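Local coordinates for GCN5-related N-acetyltransferase (Ralstonia eutropha JMP134, PDB 2Q0Y), which probably transfers acyl groups as a GCN5-related (GNAT-family) N-acetyltransferase, and forms a two-chain assembly that binds magnesium and zinc ions, at residues 19-22 with 23-27; 131-134 with 135-139; 38-41 with 42-46. All blocks are in the same frame, centred on the assembly; numbering follows the deposited sequence.

All three contacts are local ones, between residues three or four apart or next to each other on a helix, and each has some atoms within reach of the second subunit. Interactions 1 and 3 are partly buried and lie on consecutive helices, 12-25 and 30-50; they touch where Arg-19 CD packs on Phe-40 CE1 at 3.4 Å. Interaction 2, on the short helix 133-138, is more of a surface contact, with centre about 28 Å from that of interaction 3. The chemistry differs accordingly: interaction 1 combines an arginine, a phenylalanine and formic acid, interaction 2 sets a tyrosine face against a backbone carbonyl, and interaction 3 is aromatic and aliphatic.

Interaction 1: residues 19-22 with 23-27; sequences REAM and FREAG. With FMT (formic acid), chain G.
The shortest polar bond here is the one from Arg-24 N to Glu-20 O, 2.8 Å, one of four successive i to i+4 backbone bonds that close the last turns of helix 12-25. The helix ends in a Schellman motif, with Gly-27 leaving it at positive phi. In the conformer of Glu-20 modelled here, Glu-20 OE2 stands 4.0 Å from Arg-24 NH1 and well out of the guanidinium plane; opposite charges are near each other without an N-H pointing at the oxygen, and with a second conformer present even this approach is doubtful.

Arg-19 and Met-22 both meet the Phe-23 ring. Arg-19 runs alongside it, extended from CG to NE, and sets the face of its guanidinium over the ring's CE2, with CZ 3.6 Å from that atom. The two planes stand 86° apart, which means the ring offers its rim and the cation its flat side. Selenomethionine Met-22 comes over the ring's face instead: its chain folds at the last torsion (chi3 73°) to put CE 3.5 Å from the ring centroid, just 11° off the normal, a CH-pi contact. SE lies farther up, completing a Met-aromatic arrangement.

To a formic acid, probably from the crystallisation liquor, Arg-19 gives its two terminal nitrogens: NH2 to O1 at 3.2 Å, and a weak bond from NH1 to O2 at 3.0 Å. NH1 also binds Asn-92, and NH2 reaches Pro-77 O of the second subunit, so the guanidinium is fixed from several directions.

Within the chain, the C-terminal turns of helix 12-25 lie between helix 30-50, where Arg-19 touches Met-36 and Phe-23 touches Leu-33, and strand 86-95, where Ala-21 and Met-22 rest on Tyr-94.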
ATOM      1  N   ARG A  19     -11.617  -4.321 -13.861  1.00 13.05           N
ATOM      2  CA  ARG A  19     -11.558  -4.424 -12.417  1.00 12.40           C
ATOM      3  C   ARG A  19     -12.601  -5.404 -11.898  1.00 11.76           C
ATOM      4  O   ARG A  19     -12.284  -6.273 -11.094  1.00 12.63           O
ATOM      5  CB  ARG A  19     -11.741  -3.051 -11.776  1.00 10.48           C
ATOM      6  CG  ARG A  19     -11.568  -3.025 -10.260  1.00 12.57           C
ATOM      7  CD  ARG A  19     -11.451  -1.616  -9.750  1.00 12.81           C
ATOM      8  NE  ARG A  19     -11.173  -1.526  -8.315  1.00  9.27           N
ATOM      9  CZ  ARG A  19      -9.973  -1.658  -7.756  1.00 14.34           C
ATOM     10  NH1 ARG A  19      -8.909  -1.968  -8.485  1.00 13.70           N
ATOM     11  NH2 ARG A  19      -9.840  -1.539  -6.454  1.00 12.48           N
ATOM     12  N   GLU A  20     -13.849  -5.260 -12.331  1.00  9.55           N
ATOM     13  CA  GLU A  20     -14.923  -6.137 -11.867  0.50 11.00           C
ATOM     14  C   GLU A  20     -14.646  -7.592 -12.250  1.00 10.56           C
ATOM     15  O   GLU A  20     -14.776  -8.509 -11.414  1.00 11.78           O
ATOM     16  CB  GLU A  20     -16.255  -5.665 -12.451  0.50  9.64           C
ATOM     17  CG  GLU A  20     -17.483  -6.449 -12.023  0.50 13.21           C
ATOM     18  CD  GLU A  20     -18.778  -5.747 -12.409  0.50 15.82           C
ATOM     19  OE1 GLU A  20     -18.958  -4.552 -12.063  0.50 17.65           O
ATOM     20  OE2 GLU A  20     -19.625  -6.396 -13.051  0.50 24.84           O
ATOM     21  N   ALA A  21     -14.263  -7.805 -13.510  1.00 11.41           N
ATOM     22  CA  ALA A  21     -14.026  -9.177 -14.014  1.00 11.34           C
ATOM     23  C   ALA A  21     -12.869  -9.855 -13.262  1.00 11.25           C
ATOM     24  O   ALA A  21     -12.976 -11.019 -12.875  1.00 11.09           O
ATOM     25  CB  ALA A  21     -13.766  -9.177 -15.533  1.00 15.31           C
HETATM   26  N   MSE A  22     -11.782  -9.113 -13.060  1.00 10.21           N
HETATM   27  CA  MSE A  22     -10.610  -9.586 -12.311  1.00 11.82           C
HETATM   28  C   MSE A  22     -10.992 -10.035 -10.897  1.00 12.40           C
HETATM   29  O   MSE A  22     -10.649 -11.133 -10.462  1.00 10.96           O
HETATM   30  CB  MSE A  22      -9.548  -8.481 -12.259  1.00 11.83           C
HETATM   31  CG  MSE A  22      -8.335  -8.778 -11.408  1.00 16.42           C
HETATM   32 SE   MSE A  22      -7.264  -7.208 -11.035  0.75 20.19          SE
HETATM   33  CE  MSE A  22      -8.461  -6.335  -9.750  1.00 15.38           C
ATOM     34  N   PHE A  23     -11.717  -9.184 -10.176  1.00 13.27           N
ATOM     35  CA  PHE A  23     -12.147  -9.538  -8.819  1.00 11.76           C
ATOM     36  C   PHE A  23     -13.193 -10.646  -8.781  1.00 12.39           C
ATOM     37  O   PHE A  23     -13.175 -11.487  -7.877  1.00 13.14           O
ATOM     38  CB  PHE A  23     -12.675  -8.299  -8.087  1.00 12.37           C
ATOM     39  CG  PHE A  23     -11.605  -7.374  -7.551  1.00 10.58           C
ATOM     40  CD1 PHE A  23     -10.576  -7.860  -6.746  1.00 12.87           C
ATOM     41  CD2 PHE A  23     -11.657  -6.012  -7.811  1.00 13.19           C
ATOM     42  CE1 PHE A  23      -9.630  -7.012  -6.217  1.00 16.35           C
ATOM     43  CE2 PHE A  23     -10.700  -5.160  -7.294  1.00 11.99           C
ATOM     44  CZ  PHE A  23      -9.689  -5.664  -6.494  1.00 11.77           C
ATOM     45  N   ARG A  24     -14.119 -10.665  -9.733  1.00 12.03           N
ATOM     46  CA  ARG A  24     -15.144 -11.702  -9.760  1.00 13.76           C
ATOM     47  C   ARG A  24     -14.480 -13.045  -9.971  1.00 13.44           C
ATOM     48  O   ARG A  24     -14.778 -14.021  -9.280  1.00 11.81           O
ATOM     49  CB  ARG A  24     -16.147 -11.443 -10.877  1.00 13.59           C
ATOM     50  CG  ARG A  24     -17.243 -12.479 -11.001  1.00 18.10           C
ATOM     51  CD  ARG A  24     -18.243 -12.089 -12.089  1.00 21.59           C
ATOM     52  NE  ARG A  24     -17.577 -11.874 -13.379  1.00 36.80           N
ATOM     53  CZ  ARG A  24     -17.954 -10.989 -14.306  1.00 44.71           C
ATOM     54  NH1 ARG A  24     -19.030 -10.218 -14.132  1.00 53.58           N
ATOM     55  NH2 ARG A  24     -17.248 -10.876 -15.430  1.00 42.00           N
ATOM     56  N   GLU A  25     -13.552 -13.092 -10.920  1.00 11.80           N
ATOM     57  CA  GLU A  25     -12.871 -14.346 -11.245  0.50 12.12           C
ATOM     58  C   GLU A  25     -11.983 -14.803 -10.081  1.00 12.90           C
ATOM     59  O   GLU A  25     -11.753 -16.003  -9.907  1.00 13.30           O
ATOM     60  CB  GLU A  25     -12.094 -14.224 -12.571  0.50 12.21           C
ATOM     61  CG  GLU A  25     -12.998 -14.299 -13.818  0.50 10.40           C
ATOM     62  CD  GLU A  25     -12.300 -13.890 -15.127  0.50 11.59           C
ATOM     63  OE1 GLU A  25     -11.064 -13.976 -15.165  0.50 11.12           O
ATOM     64  OE2 GLU A  25     -12.986 -13.500 -16.109  0.50  3.29           O
ATOM     65  N   ALA A  26     -11.517 -13.862  -9.275  1.00 12.56           N
ATOM     66  CA  ALA A  26     -10.725 -14.165  -8.089  1.00 14.64           C
ATOM     67  C   ALA A  26     -11.596 -14.562  -6.881  1.00 16.27           C
ATOM     68  O   ALA A  26     -11.069 -14.885  -5.822  1.00 20.54           O
ATOM     69  CB  ALA A  26      -9.871 -12.998  -7.731  1.00 15.13           C
ATOM     70  N   GLY A  27     -12.913 -14.537  -7.031  1.00 14.26           N
ATOM     71  CA  GLY A  27     -13.824 -15.052  -5.996  1.00 14.50           C
ATOM     72  C   GLY A  27     -14.421 -14.022  -5.041  1.00 15.51           C
ATOM     73  O   GLY A  27     -15.028 -14.404  -4.014  1.00 14.82           O
TER
HETATM   74  C   FMT G 158      -6.503  -2.138  -6.457  1.00 22.00           C
HETATM   75  O1  FMT G 158      -6.830  -1.629  -5.421  1.00 22.39           O
HETATM   76  O2  FMT G 158      -6.829  -3.272  -6.702  1.00 31.35           O

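Interaction 2: residues 131-134 with 135-139; sequences MGQP and LYARM
Tyr-136 turns its ring back under Gly-132, one helical turn earlier, and can be followed outward atom by atom. Tyr-136 CB lies 3.8 Å from Gln-133 O. With chi1 at -50°, CG sits beside the tyrosine's own backbone N and opposite its carbonyl carbon, which swings the ring towards the start of the helix. Tyr-136 CG is then 3.4 Å from Gly-132 O, and Tyr-136 CD2 is 3.3 Å from the same oxygen, which stands over the middle of the ring face. Farther along, the glycine backbone takes over: Tyr-136 CE2 is 3.5 Å from Gly-132 C, and its CZ is 3.9 Å from Gly-132 CA. Gly-132 brings no side chain, so its bare peptide lies against the ring. At the tip, the hydroxyl is hydrogen-bonded to an unidentified bound molecule.

The same glycine oxygen also accepts the tyrosine's backbone N-H, Tyr-136 N to Gly-132 O at 3.2 Å. One carbonyl thus meets both the main chain and the aromatic face of a single residue. On another side of the helix Gln-133, bent at its second torsion (chi2 -81°), brings NE2 back to 3.6 Å from Ala-137 CB. A water accepts from Leu-135 N and donates to Met-131 O, bridging the two. Gly-132 N is held by Thr-129 OG1, while Met-147 of the second subunit packs on Tyr-136.

This is the short helix that joins the last two strands of the GNAT fold. Many relatives carry a tyrosine on the corresponding helix, near the acetyl-CoA thiol; a like place for Tyr-136 is plausible but not established.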
HETATM    1  N   MSE A 131      -4.339 -16.494  -9.149  1.00 35.54           N
HETATM    2  CA  MSE A 131      -4.115 -16.812 -10.550  1.00 40.83           C
HETATM    3  C   MSE A 131      -2.875 -16.116 -11.126  1.00 37.39           C
HETATM    4  O   MSE A 131      -2.133 -16.715 -11.910  1.00 36.75           O
HETATM    5  CB  MSE A 131      -5.341 -16.412 -11.366  1.00 40.05           C
HETATM    6  CG  MSE A 131      -5.411 -17.086 -12.720  1.00 49.24           C
HETATM    7 SE   MSE A 131      -7.022 -16.561 -13.727  0.75 56.89          SE
HETATM    8  CE  MSE A 131      -6.453 -14.695 -14.198  1.00 52.88           C
ATOM      9  N   GLY A 132      -2.665 -14.852 -10.749  1.00 34.25           N
ATOM     10  CA  GLY A 132      -1.549 -14.068 -11.268  1.00 30.91           C
ATOM     11  C   GLY A 132      -0.214 -14.372 -10.606  1.00 28.18           C
ATOM     12  O   GLY A 132       0.841 -14.192 -11.214  1.00 25.57           O
ATOM     13  N   GLN A 133      -0.259 -14.843  -9.361  1.00 25.51           N
ATOM     14  CA  GLN A 133       0.938 -14.987  -8.534  1.00 22.79           C
ATOM     15  C   GLN A 133       2.113 -15.757  -9.176  1.00 21.72           C
ATOM     16  O   GLN A 133       3.262 -15.345  -9.020  1.00 21.43           O
ATOM     17  CB  GLN A 133       0.562 -15.592  -7.172  1.00 23.32           C
ATOM     18  CG  GLN A 133       1.737 -15.911  -6.260  1.00 25.32           C
ATOM     19  CD  GLN A 133       2.424 -17.232  -6.603  1.00 34.52           C
ATOM     20  OE1 GLN A 133       1.774 -18.207  -6.991  1.00 43.53           O
ATOM     21  NE2 GLN A 133       3.748 -17.263  -6.465  1.00 39.88           N
ATOM     22  N   PRO A 134       1.846 -16.875  -9.877  1.00 22.32           N
ATOM     23  CA  PRO A 134       2.995 -17.612 -10.444  1.00 21.79           C
ATOM     24  C   PRO A 134       3.769 -16.812 -11.503  1.00 18.60           C
ATOM     25  O   PRO A 134       4.986 -16.876 -11.549  1.00 19.12           O
ATOM     26  CB  PRO A 134       2.354 -18.865 -11.061  1.00 22.96           C
ATOM     27  CG  PRO A 134       0.977 -18.946 -10.476  1.00 24.81           C
ATOM     28  CD  PRO A 134       0.566 -17.544 -10.170  1.00 22.94           C
ATOM     29  N   LEU A 135       3.053 -16.067 -12.332  1.00 19.14           N
ATOM     30  CA  LEU A 135       3.682 -15.185 -13.309  1.00 20.46           C
ATOM     31  C   LEU A 135       4.512 -14.118 -12.606  1.00 19.00           C
ATOM     32  O   LEU A 135       5.649 -13.863 -12.979  1.00 18.07           O
ATOM     33  CB  LEU A 135       2.626 -14.521 -14.209  1.00 21.30           C
ATOM     34  CG  LEU A 135       3.127 -13.397 -15.127  1.00 23.76           C
ATOM     35  CD1 LEU A 135       4.162 -13.938 -16.125  1.00 25.90           C
ATOM     36  CD2 LEU A 135       1.967 -12.713 -15.831  1.00 24.64           C
ATOM     37  N   TYR A 136       3.947 -13.496 -11.574  1.00 16.96           N
ATOM     38  CA  TYR A 136       4.667 -12.416 -10.911  1.00 15.45           C
ATOM     39  C   TYR A 136       5.941 -12.967 -10.284  1.00 14.81           C
ATOM     40  O   TYR A 136       7.010 -12.367 -10.404  1.00 17.48           O
ATOM     41  CB  TYR A 136       3.786 -11.676  -9.887  1.00 15.90           C
ATOM     42  CG  TYR A 136       2.434 -11.250 -10.432  1.00 13.82           C
ATOM     43  CD1 TYR A 136       2.285 -10.810 -11.759  1.00 17.71           C
ATOM     44  CD2 TYR A 136       1.293 -11.318  -9.635  1.00 15.65           C
ATOM     45  CE1 TYR A 136       1.043 -10.441 -12.254  1.00 19.98           C
ATOM     46  CE2 TYR A 136       0.052 -10.952 -10.123  1.00 17.91           C
ATOM     47  CZ  TYR A 136      -0.073 -10.508 -11.428  1.00 22.66           C
ATOM     48  OH  TYR A 136      -1.320 -10.163 -11.911  1.00 19.01           O
ATOM     49  N   ALA A 137       5.836 -14.120  -9.640  1.00 15.38           N
ATOM     50  CA  ALA A 137       6.999 -14.738  -9.031  1.00 15.23           C
ATOM     51  C   ALA A 137       8.055 -15.031 -10.087  1.00 16.71           C
ATOM     52  O   ALA A 137       9.235 -14.770  -9.859  1.00 16.89           O
ATOM     53  CB  ALA A 137       6.615 -15.983  -8.310  1.00 17.85           C
ATOM     54  N   ARG A 138       7.636 -15.568 -11.232  1.00 17.63           N
ATOM     55  CA  ARG A 138       8.548 -15.823 -12.356  0.50 19.88           C
ATOM     56  C   ARG A 138       9.242 -14.545 -12.804  1.00 18.81           C
ATOM     57  O   ARG A 138      10.402 -14.570 -13.231  1.00 19.17           O
ATOM     58  CB  ARG A 138       7.799 -16.405 -13.564  0.50 19.68           C
ATOM     59  CG  ARG A 138       7.436 -17.869 -13.453  0.50 23.93           C
ATOM     60  CD  ARG A 138       6.961 -18.450 -14.796  0.50 24.40           C
ATOM     61  NE  ARG A 138       5.559 -18.140 -15.098  0.50 28.21           N
ATOM     62  CZ  ARG A 138       5.123 -17.391 -16.116  0.50 29.39           C
ATOM     63  NH1 ARG A 138       5.969 -16.830 -16.988  0.50 27.74           N
ATOM     64  NH2 ARG A 138       3.812 -17.205 -16.268  0.50 27.48           N
HETATM   65  N   MSE A 139       8.518 -13.433 -12.727  1.00 15.82           N
HETATM   66  CA  MSE A 139       9.028 -12.143 -13.160  1.00 16.06           C
HETATM   67  C   MSE A 139       9.779 -11.382 -12.055  1.00 15.10           C
HETATM   68  O   MSE A 139      10.088 -10.204 -12.227  1.00 14.46           O
HETATM   69  CB  MSE A 139       7.882 -11.297 -13.689  1.00 15.30           C
HETATM   70  CG  MSE A 139       7.201 -11.850 -14.946  1.00 17.32           C
HETATM   71 SE   MSE A 139       5.854 -10.571 -15.553  0.75 19.90          SE
HETATM   72  CE  MSE A 139       7.088  -9.130 -16.051  1.00 21.57           C
TER
HETATM   73  O   HOH W   1       0.019 -16.473 -13.339  1.00 40.71           O

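Interaction 3: residues 38-41 with 42-46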
ATOM      1  N   ASP A  38     -20.013   2.143  -8.676  1.00  9.70           N
ATOM      2  CA  ASP A  38     -20.116   3.597  -8.867  1.00 10.24           C
ATOM      3  C   ASP A  38     -19.001   4.377  -8.138  1.00 11.31           C
ATOM      4  O   ASP A  38     -18.397   5.278  -8.725  1.00 12.78           O
ATOM      5  CB  ASP A  38     -21.528   4.100  -8.529  1.00  8.66           C
ATOM      6  CG  ASP A  38     -22.593   3.567  -9.494  1.00 14.37           C
ATOM      7  OD1 ASP A  38     -22.250   3.170 -10.635  1.00 18.79           O
ATOM      8  OD2 ASP A  38     -23.782   3.533  -9.108  1.00 16.05           O
ATOM      9  N   PRO A  39     -18.726   4.054  -6.860  1.00  9.88           N
ATOM     10  CA  PRO A  39     -17.560   4.667  -6.189  1.00 10.45           C
ATOM     11  C   PRO A  39     -16.237   4.549  -6.977  1.00 10.78           C
ATOM     12  O   PRO A  39     -15.510   5.540  -7.141  1.00 10.27           O
ATOM     13  CB  PRO A  39     -17.509   3.929  -4.851  1.00 11.47           C
ATOM     14  CG  PRO A  39     -18.940   3.614  -4.564  1.00  8.55           C
ATOM     15  CD  PRO A  39     -19.512   3.226  -5.920  1.00  9.75           C
ATOM     16  N   PHE A  40     -15.947   3.369  -7.511  1.00 10.42           N
ATOM     17  CA  PHE A  40     -14.727   3.215  -8.309  1.00  8.94           C
ATOM     18  C   PHE A  40     -14.720   4.066  -9.586  1.00  9.72           C
ATOM     19  O   PHE A  40     -13.722   4.699  -9.910  1.00 11.41           O
ATOM     20  CB  PHE A  40     -14.414   1.746  -8.653  1.00  9.63           C
ATOM     21  CG  PHE A  40     -13.193   1.623  -9.489  1.00  8.27           C
ATOM     22  CD1 PHE A  40     -11.954   1.760  -8.917  1.00 10.25           C
ATOM     23  CD2 PHE A  40     -13.279   1.492 -10.868  1.00  7.38           C
ATOM     24  CE1 PHE A  40     -10.804   1.738  -9.696  1.00 10.44           C
ATOM     25  CE2 PHE A  40     -12.120   1.443 -11.649  1.00 11.49           C
ATOM     26  CZ  PHE A  40     -10.893   1.563 -11.057  1.00 11.67           C
ATOM     27  N   ARG A  41     -15.828   4.069 -10.320  1.00 11.91           N
ATOM     28  CA  ARG A  41     -15.918   4.868 -11.549  1.00 12.62           C
ATOM     29  C   ARG A  41     -15.697   6.346 -11.245  1.00 12.94           C
ATOM     30  O   ARG A  41     -14.966   7.032 -11.964  1.00 13.46           O
ATOM     31  CB  ARG A  41     -17.281   4.667 -12.207  1.00 12.07           C
ATOM     32  CG  ARG A  41     -17.482   5.349 -13.546  1.00 19.93           C
ATOM     33  CD  ARG A  41     -18.812   4.904 -14.127  1.00 25.14           C
ATOM     34  NE  ARG A  41     -18.996   5.244 -15.537  1.00 38.30           N
ATOM     35  CZ  ARG A  41     -18.856   4.410 -16.578  1.00 43.61           C
ATOM     36  NH1 ARG A  41     -18.493   3.132 -16.423  1.00 42.21           N
ATOM     37  NH2 ARG A  41     -19.080   4.876 -17.807  1.00 46.20           N
ATOM     38  N   ASP A  42     -16.325   6.828 -10.176  1.00 12.72           N
ATOM     39  CA  ASP A  42     -16.212   8.236  -9.774  1.00 14.78           C
ATOM     40  C   ASP A  42     -14.796   8.588  -9.338  1.00 15.42           C
ATOM     41  O   ASP A  42     -14.326   9.695  -9.587  1.00 16.63           O
ATOM     42  CB  ASP A  42     -17.206   8.571  -8.650  1.00 14.98           C
ATOM     43  CG  ASP A  42     -18.670   8.445  -9.090  1.00 16.01           C
ATOM     44  OD1 ASP A  42     -18.954   8.304 -10.296  1.00 21.43           O
ATOM     45  OD2 ASP A  42     -19.555   8.484  -8.212  1.00 20.52           O
ATOM     46  N   TRP A  43     -14.111   7.626  -8.731  1.00 11.69           N
ATOM     47  CA  TRP A  43     -12.715   7.768  -8.333  1.00 13.88           C
ATOM     48  C   TRP A  43     -11.824   7.824  -9.579  1.00 13.71           C
ATOM     49  O   TRP A  43     -10.885   8.615  -9.635  1.00 12.52           O
ATOM     50  CB  TRP A  43     -12.301   6.592  -7.443  1.00 13.48           C
ATOM     51  CG  TRP A  43     -10.842   6.541  -7.061  1.00 15.93           C
ATOM     52  CD1 TRP A  43     -10.256   7.112  -5.963  1.00 15.84           C
ATOM     53  CD2 TRP A  43      -9.794   5.860  -7.764  1.00 12.95           C
ATOM     54  NE1 TRP A  43      -8.915   6.835  -5.947  1.00 14.79           N
ATOM     55  CE2 TRP A  43      -8.597   6.083  -7.045  1.00 15.82           C
ATOM     56  CE3 TRP A  43      -9.748   5.107  -8.936  1.00 12.30           C
ATOM     57  CZ2 TRP A  43      -7.391   5.575  -7.455  1.00 13.70           C
ATOM     58  CZ3 TRP A  43      -8.543   4.614  -9.358  1.00 13.49           C
ATOM     59  CH2 TRP A  43      -7.376   4.848  -8.625  1.00 16.17           C
ATOM     60  N   LEU A  44     -12.091   6.949 -10.547  1.00 11.70           N
ATOM     61  CA  LEU A  44     -11.196   6.793 -11.697  1.00 11.84           C
ATOM     62  C   LEU A  44     -11.260   7.974 -12.666  1.00 13.09           C
ATOM     63  O   LEU A  44     -10.238   8.381 -13.251  1.00 13.37           O
ATOM     64  CB  LEU A  44     -11.517   5.502 -12.452  1.00 10.95           C
ATOM     65  CG  LEU A  44     -10.711   5.224 -13.722  1.00  9.64           C
ATOM     66  CD1 LEU A  44      -9.221   5.177 -13.384  1.00 15.71           C
ATOM     67  CD2 LEU A  44     -11.137   3.935 -14.369  1.00 13.67           C
ATOM     68  N   LEU A  45     -12.466   8.487 -12.889  1.00 14.15           N
ATOM     69  CA  LEU A  45     -12.678   9.519 -13.886  1.00 17.37           C
ATOM     70  C   LEU A  45     -11.653  10.670 -13.836  1.00 16.11           C
ATOM     71  O   LEU A  45     -11.004  10.943 -14.839  1.00 15.04           O
ATOM     72  CB  LEU A  45     -14.117  10.044 -13.796  1.00 18.61           C
ATOM     73  CG  LEU A  45     -14.547  11.197 -14.697  1.00 22.25           C
ATOM     74  CD1 LEU A  45     -14.638  10.766 -16.129  1.00 28.28           C
ATOM     75  CD2 LEU A  45     -15.901  11.718 -14.218  1.00 25.21           C
ATOM     76  N   PRO A  46     -11.524  11.365 -12.691  1.00 16.86           N
ATOM     77  CA  PRO A  46     -10.557  12.472 -12.661  1.00 16.10           C
ATOM     78  C   PRO A  46      -9.097  12.056 -12.770  1.00 15.36           C
ATOM     79  O   PRO A  46      -8.254  12.870 -13.151  1.00 15.04           O
ATOM     80  CB  PRO A  46     -10.803  13.115 -11.297  1.00 17.69           C
ATOM     81  CG  PRO A  46     -11.420  12.038 -10.485  1.00 16.91           C
ATOM     82  CD  PRO A  46     -12.254  11.250 -11.411  1.00 14.87           C
TER
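Phe-40 and Trp-43 touch along one side of helix 30-50, the second helix of the GNAT fold, with Leu-44 beside them at the i+4 position. The two aromatics do not stack: their planes are only 28° apart, but the phenyl ring and the six-membered indole ring have slid past each other, with centroids 5.5 Å apart. The contact is Phe-40 CE1 against Trp-43 CE3 at 3.6 Å, at an oblique approach. Leu-44 comes in differently, its CB lying over one face of the phenyl ring while its CD2 branch reaches Phe-40 CE2 at 3.8 Å. Phe-40 has CG anti to its own N (chi1 179°), an orientation that carries the ring forward along the helix to both partners.

Behind these side chains are ordinary helix bonds: Trp-43 N to Pro-39 O at 3.0 Å and Leu-44 N to Phe-40 O at 2.9 Å hold the backbone that carries them. Pro-39 and Pro-46, which have no N-H to give, mark kinks before and after this patch.

In the next shell, Arg-47 lies against Trp-43 in a cation-pi contact and also binds Trp-43 O, while Tyr-53 packs on both Trp-43 and Leu-44. Helix 12-25 is met through Leu-44 on Val-15. Pro-76 of the second subunit packs on Phe-40, and Pro-77 of that subunit on Trp-43. On the polar side of the helix, Asp-42 N donates to Asp-38 O at 3.0 Å, with an N-H...O angle of 165°.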